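Local coordinates for protein aminoglycoside phosphotransferase (Alicyclobacillus acidocaldarius subsp. acidocaldarius, PDB 4PDY) that probably transfers a phosphoryl group to a small-molecule substrate, as aminoglycoside phosphotransferases of the protein-kinase-like clan do, at residues G267-H272 and E333-F338; R87-S92 and V107-S112. All blocks are in the same frame, centred on the assembly; numbering follows the deposited sequence.

Interaction 1 of 2, residues G267-H272 and E333-F338; sequences GNWDGH and EKRQAF. With SCN (thiocyanate ion), chain C.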
ATOM      1  N   GLY A 267      -6.725   7.816  11.677  1.00 21.68           N
ATOM      2  CA  GLY A 267      -6.932   7.833  13.137  1.00 21.00           C
ATOM      3  C   GLY A 267      -6.385   9.053  13.865  1.00 17.94           C
ATOM      4  O   GLY A 267      -6.086   8.982  15.057  1.00 16.79           O
ATOM      5  N   ASN A 268      -6.257  10.173  13.157  1.00 17.63           N
ATOM      6  CA  ASN A 268      -5.695  11.408  13.706  1.00 18.80           C
ATOM      7  C   ASN A 268      -4.499  11.206  14.613  1.00 16.57           C
ATOM      8  O   ASN A 268      -4.405  11.728  15.724  1.00 16.18           O
ATOM      9  CB  ASN A 268      -6.733  12.299  14.375  1.00 20.26           C
ATOM     10  CG  ASN A 268      -6.239  13.741  14.507  1.00 21.07           C
ATOM     11  OD1 ASN A 268      -5.262  14.139  13.862  1.00 22.34           O
ATOM     12  ND2 ASN A 268      -6.854  14.493  15.352  1.00 22.43           N
ATOM     13  N   TRP A 269      -3.570  10.423  14.101  1.00 13.92           N
ATOM     14  CA  TRP A 269      -2.224  10.380  14.655  1.00 14.68           C
ATOM     15  C   TRP A 269      -2.215   9.813  16.075  1.00 16.13           C
ATOM     16  O   TRP A 269      -1.333  10.094  16.863  1.00 17.03           O
ATOM     17  CB  TRP A 269      -1.520  11.763  14.484  1.00 14.56           C
ATOM     18  CG  TRP A 269      -1.424  12.052  13.008  1.00 12.17           C
ATOM     19  CD1 TRP A 269      -2.353  12.675  12.220  1.00 13.95           C
ATOM     20  CD2 TRP A 269      -0.394  11.603  12.121  1.00 12.83           C
ATOM     21  NE1 TRP A 269      -1.968  12.630  10.906  1.00 13.90           N
ATOM     22  CE2 TRP A 269      -0.768  11.976  10.817  1.00 13.65           C
ATOM     23  CE3 TRP A 269       0.796  10.894  12.301  1.00 13.89           C
ATOM     24  CZ2 TRP A 269       0.016  11.705   9.711  1.00 13.81           C
ATOM     25  CZ3 TRP A 269       1.579  10.633  11.200  1.00 14.09           C
ATOM     26  CH2 TRP A 269       1.202  11.041   9.925  1.00 13.29           C
ATOM     27  N   ASP A 270      -3.196   8.945  16.349  1.00 14.24           N
ATOM     28  CA  ASP A 270      -3.245   8.154  17.588  1.00 13.78           C
ATOM     29  C   ASP A 270      -2.109   7.126  17.581  1.00 11.37           C
ATOM     30  O   ASP A 270      -2.088   6.186  16.776  1.00 12.08           O
ATOM     31  CB  ASP A 270      -4.601   7.450  17.694  1.00 13.85           C
ATOM     32  CG  ASP A 270      -4.793   6.695  19.007  1.00 15.93           C
ATOM     33  OD1 ASP A 270      -3.839   6.246  19.647  1.00 14.79           O
ATOM     34  OD2 ASP A 270      -5.947   6.553  19.422  1.00 23.13           O
ATOM     35  N   GLY A 271      -1.138   7.323  18.473  1.00 11.55           N
ATOM     36  CA  GLY A 271       0.034   6.470  18.515  1.00 12.57           C
ATOM     37  C   GLY A 271      -0.219   5.039  18.904  1.00 10.83           C
ATOM     38  O   GLY A 271       0.634   4.188  18.718  1.00 11.91           O
ATOM     39  N   HIS A 272      -1.424   4.720  19.405  1.00 11.37           N
ATOM     40  CA  HIS A 272      -1.741   3.301  19.620  1.00 12.46           C
ATOM     41  C   HIS A 272      -1.699   2.530  18.309  1.00 10.49           C
ATOM     42  O   HIS A 272      -1.340   1.356  18.290  1.00 11.68           O
ATOM     43  CB  HIS A 272      -3.119   3.063  20.256  1.00 14.75           C
ATOM     44  CG  HIS A 272      -3.246   3.530  21.673  1.00 15.81           C
ATOM     45  ND1 HIS A 272      -3.790   4.753  22.003  1.00 18.30           N
ATOM     46  CD2 HIS A 272      -2.928   2.931  22.846  1.00 18.27           C
ATOM     47  CE1 HIS A 272      -3.781   4.898  23.317  1.00 19.35           C
ATOM     48  NE2 HIS A 272      -3.293   3.794  23.853  1.00 18.25           N
ATOM     49  N   GLU A 333      -1.271  19.685  13.863  0.50 13.30           N
ATOM     50  CA  GLU A 333      -0.568  19.727  15.144  0.50 14.46           C
ATOM     51  C   GLU A 333      -0.474  18.354  15.790  0.50 13.87           C
ATOM     52  O   GLU A 333       0.553  18.010  16.363  0.50 15.47           O
ATOM     53  CB  GLU A 333      -1.185  20.725  16.125  0.50 14.92           C
ATOM     54  CG  GLU A 333      -0.504  20.671  17.487  0.50 17.11           C
ATOM     55  CD  GLU A 333       1.014  20.762  17.356  0.50 20.19           C
ATOM     56  OE1 GLU A 333       1.458  21.595  16.562  0.50 28.87           O
ATOM     57  OE2 GLU A 333       1.774  19.995  17.993  0.50 24.79           O
ATOM     58  N   LYS A 334      -1.540  17.562  15.690  1.00 14.28           N
ATOM     59  CA  LYS A 334      -1.491  16.183  16.188  1.00 14.55           C
ATOM     60  C   LYS A 334      -0.441  15.345  15.458  1.00 14.43           C
ATOM     61  O   LYS A 334       0.265  14.545  16.070  1.00 14.51           O
ATOM     62  CB  LYS A 334      -2.867  15.500  16.091  1.00 17.52           C
ATOM     63  CG  LYS A 334      -3.818  15.888  17.197  1.00 25.90           C
ATOM     64  CD  LYS A 334      -3.396  15.327  18.546  1.00 31.91           C
ATOM     65  CE  LYS A 334      -3.736  13.858  18.677  1.00 38.92           C
ATOM     66  NZ  LYS A 334      -3.513  13.398  20.071  1.00 45.32           N
ATOM     67  N   ARG A 335      -0.334  15.550  14.151  1.00 12.94           N
ATOM     68  CA  ARG A 335       0.688  14.874  13.346  1.00 12.36           C
ATOM     69  C   ARG A 335       2.103  15.276  13.805  1.00 12.52           C
ATOM     70  O   ARG A 335       2.975  14.420  13.993  1.00 13.91           O
ATOM     71  CB  ARG A 335       0.476  15.194  11.862  1.00 12.65           C
ATOM     72  CG  ARG A 335       1.568  14.672  10.943  1.00 12.10           C
ATOM     73  CD  ARG A 335       1.246  14.947   9.482  1.00 12.86           C
ATOM     74  NE  ARG A 335       2.311  14.538   8.582  1.00 12.39           N
ATOM     75  CZ  ARG A 335       3.434  15.244   8.369  1.00 12.82           C
ATOM     76  NH1 ARG A 335       3.621  16.411   8.972  1.00 13.62           N
ATOM     77  NH2 ARG A 335       4.352  14.778   7.534  1.00 15.38           N
ATOM     78  N   GLN A 336       2.315  16.581  13.985  0.50 12.90           N
ATOM     79  CA  GLN A 336       3.596  17.091  14.496  0.50 12.33           C
ATOM     80  C   GLN A 336       3.926  16.466  15.846  0.50 13.35           C
ATOM     81  O   GLN A 336       5.045  16.018  16.070  0.50 14.63           O
ATOM     82  CB  GLN A 336       3.557  18.616  14.642  0.50 11.74           C
ATOM     83  CG  GLN A 336       3.573  19.374  13.325  0.50 11.37           C
ATOM     84  CD  GLN A 336       4.820  19.112  12.510  0.50 11.32           C
ATOM     85  OE1 GLN A 336       5.938  19.219  13.018  0.50 12.46           O
ATOM     86  NE2 GLN A 336       4.644  18.798  11.247  0.50 10.37           N
ATOM     87  N   ALA A 337       2.940  16.417  16.742  1.00 14.36           N
ATOM     88  CA  ALA A 337       3.141  15.853  18.084  1.00 15.21           C
ATOM     89  C   ALA A 337       3.524  14.375  18.036  1.00 14.20           C
ATOM     90  O   ALA A 337       4.370  13.894  18.779  1.00 15.01           O
ATOM     91  CB  ALA A 337       1.890  16.033  18.930  1.00 14.27           C
ATOM     92  N   PHE A 338       2.863  13.640  17.163  1.00 13.92           N
ATOM     93  CA  PHE A 338       3.164  12.233  17.017  1.00 14.01           C
ATOM     94  C   PHE A 338       4.575  12.012  16.500  1.00 14.09           C
ATOM     95  O   PHE A 338       5.317  11.181  17.026  1.00 13.26           O
ATOM     96  CB  PHE A 338       2.189  11.483  16.107  1.00 13.55           C
ATOM     97  CG  PHE A 338       2.667  10.100  15.827  1.00 13.63           C
ATOM     98  CD1 PHE A 338       2.544   9.102  16.785  1.00 15.00           C
ATOM     99  CD2 PHE A 338       3.388   9.829  14.679  1.00 15.14           C
ATOM    100  CE1 PHE A 338       3.109   7.853  16.562  1.00 14.52           C
ATOM    101  CE2 PHE A 338       3.927   8.578  14.447  1.00 14.32           C
ATOM    102  CZ  PHE A 338       3.775   7.585  15.388  1.00 15.15           C
TER
HETATM  103  S   SCN C 402       1.317  13.408   4.735  0.75 24.81           S
HETATM  104  C   SCN C 402       1.357  12.621   5.922  0.75 14.95           C
HETATM  105  N   SCN C 402       1.388  12.016   6.831  0.75 10.33           N
HETATM  106  O   HOH W   1      -0.616  12.907  18.016  1.00 30.54           O
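From its CB outward, the side chain of Trp269 lies along helix 319-347. CB sits 3.7 Å from Lys334 O, and with CG beside the backbone N (chi1 -61°) the indole spreads flat over the CA and methylenes of Arg335. CG meets Arg335 CA; further out, Arg335 CB stands 3.5 Å from the centroid of the five-membered ring and only 6° off its normal, a CH-pi contact. The arginine, extended from CG to NE, runs the same way as the indole, so Arg335 CG covers the middle of the ring system and CD comes 3.5 Å from Trp269 CZ2. Trp269 belongs to a type I' beta turn, Gly267 to Asp270, between helices 252-266 and 271-284 in the helical part of the kinase-like fold, packed against the long C-terminal helix. At the indole edge, Trp269 CE3 lies 3.7 Å from Phe338 CD2, the two rings set obliquely. The tip, CZ2 and CH2, reaches the nitrogen of a thiocyanate, which also accepts a weak bond from Arg335 NE; Arg335 NH1 is salt-bridged to Asp195. An alanine at Trp269 would probably cost the Arg335 methylenes and the Phe338 ring this packing surface. No direct hydrogen bond joins the segments; instead one water donates to both Trp269 O and Lys334 O. Ending the turn, Asp270 N-caps helix 271-284, its OD1 accepting from His272 N, 2.9 Å away, and from His272 ND1.

Interaction 2 of 2, residues R87-S92 and V107-S112; sequences RFVTTS and VTEWVS. With HIS (histidine), chain B.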
ATOM      1  N   ARG A  87      -5.315 -18.427  -1.819  1.00  9.82           N
ATOM      2  CA  ARG A  87      -4.700 -19.496  -2.559  1.00  9.05           C
ATOM      3  C   ARG A  87      -5.150 -19.565  -4.005  1.00  9.75           C
ATOM      4  O   ARG A  87      -6.362 -19.599  -4.295  1.00 11.17           O
ATOM      5  CB  ARG A  87      -4.951 -20.830  -1.874  1.00  9.86           C
ATOM      6  CG  ARG A  87      -4.586 -20.857  -0.410  1.00 10.69           C
ATOM      7  CD  ARG A  87      -3.153 -20.386  -0.146  1.00 11.17           C
ATOM      8  NE  ARG A  87      -3.003 -19.970   1.269  1.00 11.83           N
ATOM      9  CZ  ARG A  87      -2.708 -20.779   2.274  1.00 10.96           C
ATOM     10  NH1 ARG A  87      -2.698 -20.301   3.502  1.00 12.27           N
ATOM     11  NH2 ARG A  87      -2.475 -22.076   2.079  1.00 13.35           N
ATOM     12  N   PHE A  88      -4.198 -19.665  -4.921  1.00 10.65           N
ATOM     13  CA  PHE A  88      -4.467 -19.684  -6.331  1.00 10.95           C
ATOM     14  C   PHE A  88      -5.039 -21.030  -6.757  1.00 10.22           C
ATOM     15  O   PHE A  88      -4.630 -22.076  -6.280  1.00 11.78           O
ATOM     16  CB  PHE A  88      -3.167 -19.395  -7.101  1.00 12.29           C
ATOM     17  CG  PHE A  88      -2.565 -18.022  -6.801  1.00 14.36           C
ATOM     18  CD1 PHE A  88      -3.079 -16.897  -7.378  1.00 15.41           C
ATOM     19  CD2 PHE A  88      -1.487 -17.887  -5.933  1.00 17.26           C
ATOM     20  CE1 PHE A  88      -2.546 -15.642  -7.127  1.00 15.34           C
ATOM     21  CE2 PHE A  88      -0.957 -16.647  -5.656  1.00 18.62           C
ATOM     22  CZ  PHE A  88      -1.483 -15.520  -6.248  1.00 17.53           C
ATOM     23  N   VAL A  89      -5.999 -20.969  -7.670  1.00 11.21           N
ATOM     24  CA  VAL A  89      -6.622 -22.144  -8.278  1.00 11.16           C
ATOM     25  C   VAL A  89      -6.086 -22.250  -9.693  1.00  9.88           C
ATOM     26  O   VAL A  89      -6.029 -21.258 -10.416  1.00 12.75           O
ATOM     27  CB  VAL A  89      -8.159 -22.031  -8.273  1.00 13.34           C
ATOM     28  CG1 VAL A  89      -8.755 -23.240  -8.966  1.00 14.22           C
ATOM     29  CG2 VAL A  89      -8.617 -21.897  -6.828  1.00 15.26           C
ATOM     30  N   THR A  90      -5.706 -23.447 -10.101  1.00 10.84           N
ATOM     31  CA  THR A  90      -5.174 -23.657 -11.434  1.00 10.75           C
ATOM     32  C   THR A  90      -6.247 -24.139 -12.395  1.00 11.64           C
ATOM     33  O   THR A  90      -7.278 -24.643 -11.972  1.00 12.47           O
ATOM     34  CB  THR A  90      -4.020 -24.655 -11.449  1.00 13.69           C
ATOM     35  OG1 THR A  90      -4.447 -25.910 -10.948  1.00 18.05           O
ATOM     36  CG2 THR A  90      -2.835 -24.134 -10.606  1.00 15.66           C
ATOM     37  N   THR A  91      -6.005 -23.973 -13.683  1.00  9.92           N
ATOM     38  CA  THR A  91      -6.922 -24.404 -14.710  1.00 10.78           C
ATOM     39  C   THR A  91      -6.887 -25.935 -14.845  1.00 12.03           C
ATOM     40  O   THR A  91      -6.091 -26.630 -14.205  1.00 13.99           O
ATOM     41  CB  THR A  91      -6.545 -23.785 -16.066  1.00 11.67           C
ATOM     42  OG1 THR A  91      -5.323 -24.378 -16.526  1.00 12.40           O
ATOM     43  CG2 THR A  91      -6.429 -22.254 -15.990  1.00 11.60           C
ATOM     44  N   SER A  92      -7.738 -26.443 -15.722  1.00 12.47           N
ATOM     45  CA  SER A  92      -7.765 -27.870 -16.003  1.00 14.67           C
ATOM     46  C   SER A  92      -6.453 -28.382 -16.603  1.00 15.15           C
ATOM     47  O   SER A  92      -6.168 -29.571 -16.532  1.00 20.84           O
ATOM     48  CB  SER A  92      -8.918 -28.208 -16.942  1.00 15.03           C
ATOM     49  OG  SER A  92      -8.738 -27.552 -18.177  1.00 16.39           O
ATOM     50  N   VAL A 107      -7.413 -16.812 -10.525  1.00  9.06           N
ATOM     51  CA  VAL A 107      -8.497 -17.145  -9.617  1.00  9.55           C
ATOM     52  C   VAL A 107      -7.887 -17.600  -8.299  1.00  9.36           C
ATOM     53  O   VAL A 107      -6.912 -18.356  -8.278  1.00 10.16           O
ATOM     54  CB  VAL A 107      -9.357 -18.278 -10.232  1.00  9.78           C
ATOM     55  CG1 VAL A 107     -10.445 -18.707  -9.277  1.00 10.79           C
ATOM     56  CG2 VAL A 107      -9.971 -17.865 -11.569  1.00 10.55           C
ATOM     57  N   THR A 108      -8.513 -17.170  -7.203  1.00  9.36           N
ATOM     58  CA  THR A 108      -8.159 -17.657  -5.874  1.00  9.78           C
ATOM     59  C   THR A 108      -9.391 -18.171  -5.144  1.00  9.78           C
ATOM     60  O   THR A 108     -10.558 -17.870  -5.481  1.00 11.56           O
ATOM     61  CB  THR A 108      -7.503 -16.588  -4.980  1.00 11.56           C
ATOM     62  OG1 THR A 108      -8.425 -15.545  -4.686  1.00 14.43           O
ATOM     63  CG2 THR A 108      -6.281 -15.970  -5.636  1.00 12.16           C
ATOM     64  N   GLU A 109      -9.130 -19.008  -4.148  0.50  9.74           N
ATOM     65  CA  GLU A 109     -10.176 -19.400  -3.211  0.50 10.28           C
ATOM     66  C   GLU A 109     -10.660 -18.108  -2.574  0.50 12.13           C
ATOM     67  O   GLU A 109      -9.887 -17.152  -2.435  0.50 12.66           O
ATOM     68  CB  GLU A 109      -9.632 -20.353  -2.126  0.50 12.40           C
ATOM     69  CG  GLU A 109      -8.999 -21.656  -2.620  0.50 12.47           C
ATOM     70  CD  GLU A 109      -9.971 -22.705  -3.185  0.50 14.32           C
ATOM     71  OE1 GLU A 109     -11.191 -22.657  -2.917  0.50 16.98           O
ATOM     72  OE2 GLU A 109      -9.499 -23.619  -3.905  0.50 16.50           O
ATOM     73  N   TRP A 110     -11.925 -18.062  -2.182  1.00 15.21           N
ATOM     74  CA  TRP A 110     -12.449 -16.928  -1.486  1.00 15.23           C
ATOM     75  C   TRP A 110     -11.967 -16.865  -0.063  1.00 16.52           C
ATOM     76  O   TRP A 110     -11.893 -17.884   0.615  1.00 21.28           O
ATOM     77  CB  TRP A 110     -13.952 -17.074  -1.396  1.00 18.77           C
ATOM     78  CG  TRP A 110     -14.612 -15.912  -0.853  1.00 18.07           C
ATOM     79  CD1 TRP A 110     -15.164 -15.744   0.406  1.00 20.23           C
ATOM     80  CD2 TRP A 110     -14.887 -14.743  -1.575  1.00 18.60           C
ATOM     81  NE1 TRP A 110     -15.729 -14.495   0.489  1.00 22.46           N
ATOM     82  CE2 TRP A 110     -15.572 -13.864  -0.720  1.00 20.81           C
ATOM     83  CE3 TRP A 110     -14.624 -14.345  -2.887  1.00 20.50           C
ATOM     84  CZ2 TRP A 110     -15.961 -12.606  -1.126  1.00 23.77           C
ATOM     85  CZ3 TRP A 110     -15.002 -13.109  -3.284  1.00 26.04           C
ATOM     86  CH2 TRP A 110     -15.678 -12.251  -2.421  1.00 25.46           C
ATOM     87  N   VAL A 111     -11.647 -15.658   0.389  1.00 15.24           N
ATOM     88  CA  VAL A 111     -11.280 -15.412   1.769  1.00 16.64           C
ATOM     89  C   VAL A 111     -12.396 -14.661   2.465  1.00 16.19           C
ATOM     90  O   VAL A 111     -12.726 -13.542   2.089  1.00 16.61           O
ATOM     91  CB  VAL A 111      -9.988 -14.580   1.866  1.00 17.64           C
ATOM     92  CG1 VAL A 111      -9.666 -14.362   3.329  1.00 16.50           C
ATOM     93  CG2 VAL A 111      -8.865 -15.290   1.137  1.00 19.85           C
ATOM     94  N   SER A 112     -12.982 -15.298   3.473  1.00 19.07           N
ATOM     95  CA  SER A 112     -14.015 -14.672   4.276  1.00 20.88           C
ATOM     96  C   SER A 112     -13.380 -13.635   5.182  1.00 17.23           C
ATOM     97  O   SER A 112     -12.389 -13.903   5.856  1.00 20.87           O
ATOM     98  CB  SER A 112     -14.750 -15.713   5.137  1.00 23.18           C
ATOM     99  OG  SER A 112     -15.368 -16.694   4.335  1.00 29.69           O
TER
HETATM  100  N   HIS B 401     -13.927 -11.449   1.410  1.00 46.96           N
HETATM  101  CA  HIS B 401     -13.495 -10.223   0.746  1.00 42.08           C
HETATM  102  C   HIS B 401     -14.451  -9.092   1.114  1.00 36.73           C
HETATM  103  O   HIS B 401     -15.351  -8.778   0.422  1.00 48.44           O
HETATM  104  CB  HIS B 401     -13.467 -10.385  -0.779  1.00 46.47           C
HETATM  105  CG  HIS B 401     -12.405 -11.314  -1.294  1.00 39.56           C
HETATM  106  ND1 HIS B 401     -11.600 -10.987  -2.365  1.00 40.71           N
HETATM  107  CD2 HIS B 401     -12.034 -12.561  -0.913  1.00 36.94           C
HETATM  108  CE1 HIS B 401     -10.771 -11.986  -2.614  1.00 28.64           C
HETATM  109  NE2 HIS B 401     -11.008 -12.951  -1.744  1.00 28.08           N
HETATM  110  OXT HIS B 401     -14.298  -8.464   2.168  1.00 52.14           O
HETATM  111  O   HOH W   2      -5.874 -18.961 -11.780  1.00  9.60           O
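Two backbone hydrogen bonds tie 87-92 to 107-112. Val89 N gives a nearly straight one to Val107 O (2.8 Å, 173° at the hydrogen), although it meets that oxygen from above the carbonyl plane. Glu109 N reaches Arg87 O, also at 2.8 Å, this time in the carbonyl plane. The same two oxygens take CA-H...O contacts from Phe88 and Thr108, the closer being Thr108 CA to Arg87 O at 3.1 Å. Further along, a water accepts from Val107 N and donates to Val89 O, bridging the two backbones. Phe88 and Thr108 form an antiparallel non-hydrogen-bonded pair, placing the short strand 88-89 beside strand 103-109 in the antiparallel sheet of the kinase-like N-terminal lobe; the chain then continues into the stretch lining the histidine pocket. Apolar contacts lie on both faces of this sheet. Thr108 CG2 comes 3.8 Å from Phe88 CD1, the two side chains lying alongside, and the phenyl ring goes on to touch Met70, Val71 and Leu74 of helix 64-79. On the other face Val89 CB rests 4.2 Å from Val107 CG1. Val89 CG2 also meets Glu109 OE2, the two side chains crossing at about a right angle; Glu109 OE1 is salt-bridged to Arg53. For ligand binding, Val111 O accepts from the amino N of the bound histidine at 2.5 Å, and the Trp110 indole has the ligand's CD2 over the centre of one face.

Overall arrangement
Interactions 1 and 2 lie on opposite sides of the chain's centre, their own centres about 39 Å apart, and share no helix or strand. Both are partly buried. Interaction 1 belongs to the helical part, where a turn meets a helix and side-chain packing does most of the work: a buried indole, arginine methylenes and a phenyl ring, with water making the polar bridge between backbones. Interaction 2 belongs to the sheet, where direct main-chain hydrogen bonds join the strands and the side chains add smaller contacts on its faces. Their ligands differ too: segment 107-112 contributes to the histidine pocket, whereas the thiocyanate at 333-338 probably came from the crystallisation liquor.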